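Local coordinates for fatty acid-binding protein 2 (Manduca sexta, PDB 1MDC) that binds fatty acids one to one, holding the hydrophobic ligand inside a beta-barrel, and serves in their transport in the cytoplasm, at residues Val91-Lys96 with Ala102-Glu107; Asp72-Gly75 with Ser79-Ser82. All blocks are in the same frame, centred on the assembly; numbering follows the deposited sequence.

Contact 1. Residues Val91-Lys96 with Ala102-Glu107. With SO4 (sulfate ion), chain B.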
ATOM      1  N   VAL A  91       3.864   9.377   2.900  1.00  5.88           N
ATOM      2  CA  VAL A  91       4.479   8.124   3.312  1.00 11.30           C
ATOM      3  C   VAL A  91       4.791   7.387   1.999  1.00 14.88           C
ATOM      4  O   VAL A  91       3.864   7.204   1.223  1.00  8.65           O
ATOM      5  CB  VAL A  91       3.429   7.326   4.100  1.00 12.63           C
ATOM      6  CG1 VAL A  91       4.063   5.977   4.483  1.00 13.89           C
ATOM      7  CG2 VAL A  91       3.153   8.103   5.411  1.00 14.90           C
ATOM      8  N   THR A  92       6.047   6.999   1.731  1.00  7.87           N
ATOM      9  CA  THR A  92       6.367   6.317   0.486  1.00  8.74           C
ATOM     10  C   THR A  92       6.774   4.924   0.817  1.00 12.20           C
ATOM     11  O   THR A  92       7.634   4.723   1.649  1.00 12.55           O
ATOM     12  CB  THR A  92       7.568   7.008  -0.154  1.00 10.48           C
ATOM     13  OG1 THR A  92       7.218   8.364  -0.390  1.00 12.06           O
ATOM     14  CG2 THR A  92       7.916   6.422  -1.502  1.00  9.19           C
ATOM     15  N   HIS A  93       6.151   3.967   0.178  1.00  5.83           N
ATOM     16  CA  HIS A  93       6.489   2.583   0.429  1.00  7.05           C
ATOM     17  C   HIS A  93       7.123   2.026  -0.810  1.00 14.11           C
ATOM     18  O   HIS A  93       6.446   2.004  -1.831  1.00 11.29           O
ATOM     19  CB  HIS A  93       5.146   1.863   0.586  1.00  9.03           C
ATOM     20  CG  HIS A  93       5.171   0.441   1.010  1.00 14.37           C
ATOM     21  ND1 HIS A  93       3.946  -0.299   1.273  1.00  8.73           N
ATOM     22  CD2 HIS A  93       6.219  -0.361   1.199  1.00 17.47           C
ATOM     23  CE1 HIS A  93       4.353  -1.500   1.652  1.00  8.91           C
ATOM     24  NE2 HIS A  93       5.666  -1.605   1.603  1.00 19.45           N
ATOM     25  N   VAL A  94       8.389   1.615  -0.728  1.00  9.66           N
ATOM     26  CA  VAL A  94       9.068   1.064  -1.883  1.00 21.33           C
ATOM     27  C   VAL A  94       9.067  -0.423  -1.673  1.00 12.19           C
ATOM     28  O   VAL A  94       9.401  -0.846  -0.567  1.00  6.84           O
ATOM     29  CB  VAL A  94      10.507   1.532  -2.047  1.00 17.38           C
ATOM     30  CG1 VAL A  94      11.172   0.894  -3.302  1.00 15.86           C
ATOM     31  CG2 VAL A  94      10.569   3.048  -2.019  1.00 18.63           C
ATOM     32  N   VAL A  95       8.694  -1.213  -2.688  1.00  7.56           N
ATOM     33  CA  VAL A  95       8.695  -2.647  -2.433  1.00 13.59           C
ATOM     34  C   VAL A  95       9.488  -3.337  -3.499  1.00 18.43           C
ATOM     35  O   VAL A  95       9.362  -2.956  -4.654  1.00 14.43           O
ATOM     36  CB  VAL A  95       7.287  -3.259  -2.333  1.00 16.27           C
ATOM     37  CG1 VAL A  95       6.421  -2.552  -1.287  1.00 11.74           C
ATOM     38  CG2 VAL A  95       6.619  -3.123  -3.663  1.00 21.08           C
ATOM     39  N   LYS A  96      10.296  -4.329  -3.119  1.00  9.35           N
ATOM     40  CA  LYS A  96      11.114  -5.064  -4.104  1.00 12.14           C
ATOM     41  C   LYS A  96      10.684  -6.516  -4.093  1.00 14.62           C
ATOM     42  O   LYS A  96      10.729  -7.146  -3.056  1.00 10.40           O
ATOM     43  CB  LYS A  96      12.681  -4.924  -3.879  1.00 17.14           C
ATOM     44  CG  LYS A  96      13.575  -5.897  -4.648  1.00 99.61           C
ATOM     45  CD  LYS A  96      13.060  -6.224  -6.024  1.00 44.23           C
ATOM     46  CE  LYS A  96      14.003  -7.216  -6.629  1.00 99.77           C
ATOM     47  NZ  LYS A  96      13.776  -7.371  -8.048  1.00 86.56           N
ATOM     48  N   ALA A 102       8.224  -1.616  -7.030  1.00  6.28           N
ATOM     49  CA  ALA A 102       7.058  -0.784  -7.198  1.00  5.99           C
ATOM     50  C   ALA A 102       7.131   0.285  -6.113  1.00 17.98           C
ATOM     51  O   ALA A 102       7.758   0.068  -5.053  1.00 11.54           O
ATOM     52  CB  ALA A 102       5.766  -1.544  -7.024  1.00  5.54           C
ATOM     53  N   THR A 103       6.487   1.433  -6.378  1.00 11.90           N
ATOM     54  CA  THR A 103       6.464   2.549  -5.438  1.00  8.02           C
ATOM     55  C   THR A 103       5.029   2.918  -5.158  1.00  7.62           C
ATOM     56  O   THR A 103       4.236   3.090  -6.064  1.00  9.43           O
ATOM     57  CB  THR A 103       7.211   3.776  -6.063  1.00  4.50           C
ATOM     58  OG1 THR A 103       8.565   3.413  -6.147  1.00 13.86           O
ATOM     59  CG2 THR A 103       7.132   4.981  -5.157  1.00 15.56           C
ATOM     60  N   PHE A 104       4.668   3.021  -3.901  1.00  7.25           N
ATOM     61  CA  PHE A 104       3.312   3.396  -3.546  1.00  6.34           C
ATOM     62  C   PHE A 104       3.477   4.706  -2.764  1.00 12.51           C
ATOM     63  O   PHE A 104       3.974   4.675  -1.640  1.00 12.54           O
ATOM     64  CB  PHE A 104       2.615   2.388  -2.623  1.00 10.93           C
ATOM     65  CG  PHE A 104       2.685   0.969  -3.160  1.00 13.21           C
ATOM     66  CD1 PHE A 104       1.893   0.551  -4.173  1.00 23.27           C
ATOM     67  CD2 PHE A 104       3.579   0.057  -2.552  1.00 36.17           C
ATOM     68  CE1 PHE A 104       1.983  -0.785  -4.638  1.00 30.62           C
ATOM     69  CE2 PHE A 104       3.669  -1.256  -2.986  1.00 48.75           C
ATOM     70  CZ  PHE A 104       2.873  -1.660  -4.047  1.00 14.43           C
ATOM     71  N   LYS A 105       3.113   5.845  -3.375  1.00  6.40           N
ATOM     72  CA  LYS A 105       3.232   7.177  -2.760  1.00  7.39           C
ATOM     73  C   LYS A 105       1.898   7.500  -2.076  1.00 10.97           C
ATOM     74  O   LYS A 105       0.870   7.653  -2.749  1.00  9.96           O
ATOM     75  CB  LYS A 105       3.719   8.211  -3.798  1.00  8.30           C
ATOM     76  CG  LYS A 105       4.113   9.600  -3.208  1.00 13.70           C
ATOM     77  CD  LYS A 105       4.431  10.601  -4.343  1.00 25.35           C
ATOM     78  CE  LYS A 105       4.215  12.126  -4.171  1.00 38.97           C
ATOM     79  NZ  LYS A 105       5.381  12.935  -4.578  1.00 80.05           N
ATOM     80  N   LYS A 106       1.911   7.562  -0.732  1.00  6.44           N
ATOM     81  CA  LYS A 106       0.680   7.821   0.010  1.00  4.87           C
ATOM     82  C   LYS A 106       0.643   9.247   0.515  1.00 14.16           C
ATOM     83  O   LYS A 106       1.439   9.613   1.347  1.00 12.51           O
ATOM     84  CB  LYS A 106       0.656   6.867   1.179  1.00  6.33           C
ATOM     85  CG  LYS A 106       0.962   5.444   0.748  1.00 13.02           C
ATOM     86  CD  LYS A 106       0.940   4.336   1.836  1.00 16.30           C
ATOM     87  CE  LYS A 106      -0.335   4.172   2.623  1.00 20.54           C
ATOM     88  NZ  LYS A 106      -0.184   3.147   3.699  1.00 20.34           N
ATOM     89  N   GLU A 107      -0.271  10.041  -0.004  1.00  7.64           N
ATOM     90  CA  GLU A 107      -0.383  11.427   0.396  1.00  8.54           C
ATOM     91  C   GLU A 107      -1.641  11.687   1.187  1.00 12.04           C
ATOM     92  O   GLU A 107      -2.740  11.502   0.688  1.00  9.57           O
ATOM     93  CB  GLU A 107      -0.327  12.336  -0.850  1.00  9.09           C
ATOM     94  CG  GLU A 107       1.034  12.315  -1.590  1.00 12.24           C
ATOM     95  CD  GLU A 107       0.970  13.154  -2.848  1.00 36.49           C
ATOM     96  OE1 GLU A 107       0.412  12.780  -3.863  1.00 29.48           O
ATOM     97  OE2 GLU A 107       1.485  14.339  -2.730  1.00 35.27           O
TER
HETATM   98  S   SO4 B 200       0.674   0.270   2.274  1.00 76.87           S
HETATM   99  O1  SO4 B 200       1.449   1.002   3.282  1.00 56.01           O
HETATM  100  O2  SO4 B 200      -0.660   0.825   2.185  1.00100.00           O
HETATM  101  O3  SO4 B 200       1.282   0.405   0.943  1.00 69.51           O
HETATM  102  O4  SO4 B 200       0.589  -1.164   2.673  1.00 66.10           O
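With CG anti to the backbone nitrogen (chi1 -173°), His93 runs alongside Phe104, which sets its own CG opposite the carbonyl carbon, across a tight antiparallel hairpin of the fatty acid-binding protein barrel; both side chains point into the interior. Phe104 CE2 lies over one face of the imidazole, with ring planes inclined at 59° and centroids 5.5 Å apart. Val95 crosses the phenyl group at about a right angle, its CG1 at the ring edge, 3.5 Å from Phe104 CE2. Val95 CG2 also meets Ala102 CB at 3.8 Å; both residues touch the bound palmitic acid. Backbone bonds pair Val91 with Lys106, His93 with Phe104 and Val95 with Ala102, putting these six side chains on the inner face.

A sulfate, probably from the crystallisation liquor, lies between His93 and Lys106. Lys106 bends at chi3 (57°) to bring NZ to sulfate O1 at 2.7 Å and O2 at 2.8 Å, and NZ also bonds Gln40, a hexadecanoate-binding residue. Tyr84, stacked on His93, adds a hydroxyl bond to the anion. A leucine in place of Lys106 would probably leave the sulfate without its lysine partner on O1 and O2, and Gln40 OE1 without this donor. The remaining grip comes from His93 ND1, which donates nearly straight, in the imidazole plane, to sulfate O3 at 2.8 Å.

Contact 2. Residues Asp72-Gly75 with Ser79-Ser82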
ATOM      1  N   ASP A  72       8.790  -8.755   4.204  1.00  6.45           N
ATOM      2  CA  ASP A  72       7.353  -8.575   4.410  1.00 11.02           C
ATOM      3  C   ASP A  72       6.460  -9.379   3.451  1.00  8.64           C
ATOM      4  O   ASP A  72       6.944  -9.973   2.505  1.00 11.18           O
ATOM      5  CB  ASP A  72       7.161  -7.035   4.131  1.00 12.83           C
ATOM      6  CG  ASP A  72       5.879  -6.291   4.556  1.00 11.92           C
ATOM      7  OD1 ASP A  72       5.132  -6.892   5.422  1.00  8.03           O
ATOM      8  OD2 ASP A  72       5.599  -5.213   4.093  1.00 11.53           O
ATOM      9  N   VAL A  73       5.158  -9.380   3.736  1.00 10.23           N
ATOM     10  CA  VAL A  73       4.161 -10.070   2.937  1.00  9.72           C
ATOM     11  C   VAL A  73       3.015  -9.092   2.754  1.00  8.17           C
ATOM     12  O   VAL A  73       2.442  -8.627   3.733  1.00 10.30           O
ATOM     13  CB  VAL A  73       3.672 -11.330   3.606  1.00  9.14           C
ATOM     14  CG1 VAL A  73       2.667 -11.957   2.648  1.00 11.07           C
ATOM     15  CG2 VAL A  73       4.815 -12.295   3.887  1.00 10.93           C
ATOM     16  N   ILE A  74       2.696  -8.759   1.509  1.00 11.30           N
ATOM     17  CA  ILE A  74       1.621  -7.824   1.224  1.00 15.65           C
ATOM     18  C   ILE A  74       0.645  -8.351   0.178  1.00 22.66           C
ATOM     19  O   ILE A  74       0.856  -9.402  -0.449  1.00 14.58           O
ATOM     20  CB  ILE A  74       2.238  -6.513   0.701  1.00 16.03           C
ATOM     21  CG1 ILE A  74       2.996  -6.767  -0.566  1.00 15.18           C
ATOM     22  CG2 ILE A  74       3.194  -5.869   1.741  1.00 20.92           C
ATOM     23  CD1 ILE A  74       3.195  -5.473  -1.366  1.00 26.03           C
ATOM     24  N   GLY A  75      -0.440  -7.615  -0.035  1.00 17.04           N
ATOM     25  CA  GLY A  75      -1.386  -8.060  -1.027  1.00 20.37           C
ATOM     26  C   GLY A  75      -2.004  -9.376  -0.654  1.00 17.27           C
ATOM     27  O   GLY A  75      -2.460  -9.571   0.457  1.00 20.10           O
ATOM     28  N   SER A  79       5.535 -12.135  -1.296  1.00 10.53           N
ATOM     29  CA  SER A  79       6.745 -11.926  -0.490  1.00 15.66           C
ATOM     30  C   SER A  79       7.566 -10.799  -1.032  1.00 22.52           C
ATOM     31  O   SER A  79       7.932 -10.821  -2.186  1.00 16.45           O
ATOM     32  CB  SER A  79       7.693 -13.146  -0.484  1.00 11.86           C
ATOM     33  OG  SER A  79       6.936 -14.258   0.024  1.00 11.59           O
ATOM     34  N   VAL A  80       7.877  -9.810  -0.222  1.00  7.18           N
ATOM     35  CA  VAL A  80       8.694  -8.723  -0.741  1.00  6.06           C
ATOM     36  C   VAL A  80       9.630  -8.173   0.338  1.00 10.61           C
ATOM     37  O   VAL A  80       9.616  -8.603   1.488  1.00 10.55           O
ATOM     38  CB  VAL A  80       7.756  -7.537  -1.152  1.00 20.66           C
ATOM     39  CG1 VAL A  80       6.744  -8.025  -2.217  1.00 17.78           C
ATOM     40  CG2 VAL A  80       6.984  -6.968   0.088  1.00  9.38           C
ATOM     41  N   LYS A  81      10.448  -7.214  -0.049  1.00  7.83           N
ATOM     42  CA  LYS A  81      11.338  -6.531   0.850  1.00 11.15           C
ATOM     43  C   LYS A  81      10.622  -5.155   0.868  1.00 17.81           C
ATOM     44  O   LYS A  81      10.441  -4.555  -0.199  1.00  9.22           O
ATOM     45  CB  LYS A  81      12.728  -6.323   0.345  1.00 12.99           C
ATOM     46  CG  LYS A  81      13.591  -5.811   1.438  1.00 20.39           C
ATOM     47  CD  LYS A  81      14.007  -6.951   2.335  1.00 30.26           C
ATOM     48  CE  LYS A  81      15.494  -7.181   2.278  1.00 42.64           C
ATOM     49  NZ  LYS A  81      15.846  -8.492   2.780  1.00 25.20           N
ATOM     50  N   SER A  82      10.164  -4.633   2.017  1.00 10.86           N
ATOM     51  CA  SER A  82       9.476  -3.327   1.991  1.00 12.33           C
ATOM     52  C   SER A  82      10.336  -2.273   2.669  1.00  8.50           C
ATOM     53  O   SER A  82      11.165  -2.600   3.511  1.00 10.52           O
ATOM     54  CB  SER A  82       8.145  -3.377   2.860  1.00  9.89           C
ATOM     55  OG  SER A  82       7.048  -4.030   2.312  1.00 13.63           O
TER
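The flat carboxylate of Asp72 is approached by Ser82 on the anti lone pair of OD2, the one turned away from OD1, with Ser82 OG donating to Asp72 OD2 over 2.6 Å. OD1 takes a weak bond from the backbone of its own strand, Val73 N lying 3.0 Å from Asp72 OD1, so each oxygen has a partner and the rotation of the group is restrained. The contact belongs to the beta hairpin of strands 70-74 and 78-87, whose first strand borders the gap between the fourth and fifth strands that is familiar from the fatty acid-binding protein barrel. Lys60, on the strand across that gap, bonds the carbonyl of Val73.

Asp72 and Val80 form an antiparallel hydrogen-bonded pair, with Asp72 N 2.8 Å from Val80 O and Val80 N 2.9 Å from Asp72 O. The short strand segments are strongly twisted against each other, their axes at 115° although the pairing stays antiparallel. Ser79 CA makes a CH...O contact with Asp72 O at 3.6 Å, at the non-hydrogen-bonded pair of Val73 with Ser79. The carboxylate reaches past Val80 to Ser82 because Asp72 holds CG anti to its nitrogen (chi1 -165°). Ser82 OG is shared, being bonded also to His93, a second partner that probably limits the turning of the hydroxyl and so helps orient the carboxylate.

On the other side of Asp72 along its strand, the hairpin turns apolar. Ile74, which touches the bound palmitic acid, crosses Val80 at about a right angle. Each residue puts the touching branch between its backbone nitrogen and carbonyl carbon, and there Ile74 CG1 rests 4.0 Å from Val80 CG2.

How the contacts relate
Contacts 1 and 2 are successive antiparallel hairpins of one barrel wall, joined where strand 78-87 lies beside strand 90-97. Contact 1 is the larger and more buried, with five regular bridges, three of whose side-chain pairs face the cavity and two the opposite side, and an anion held by basic groups; contact 2, at the barrel's gap, is partly exposed, has two bridges and is strongly twisted, with an acidic group as its polar centre. A relay links them: Ser82 OG lies 2.9 Å from His93 NE2, so an Asp72-Ser82-His93-sulfate chain runs through both. With Ser82 donating to Asp72 and His93 ND1 to sulfate, the imidazole probably donates from both nitrogens, consistent with a positive charge.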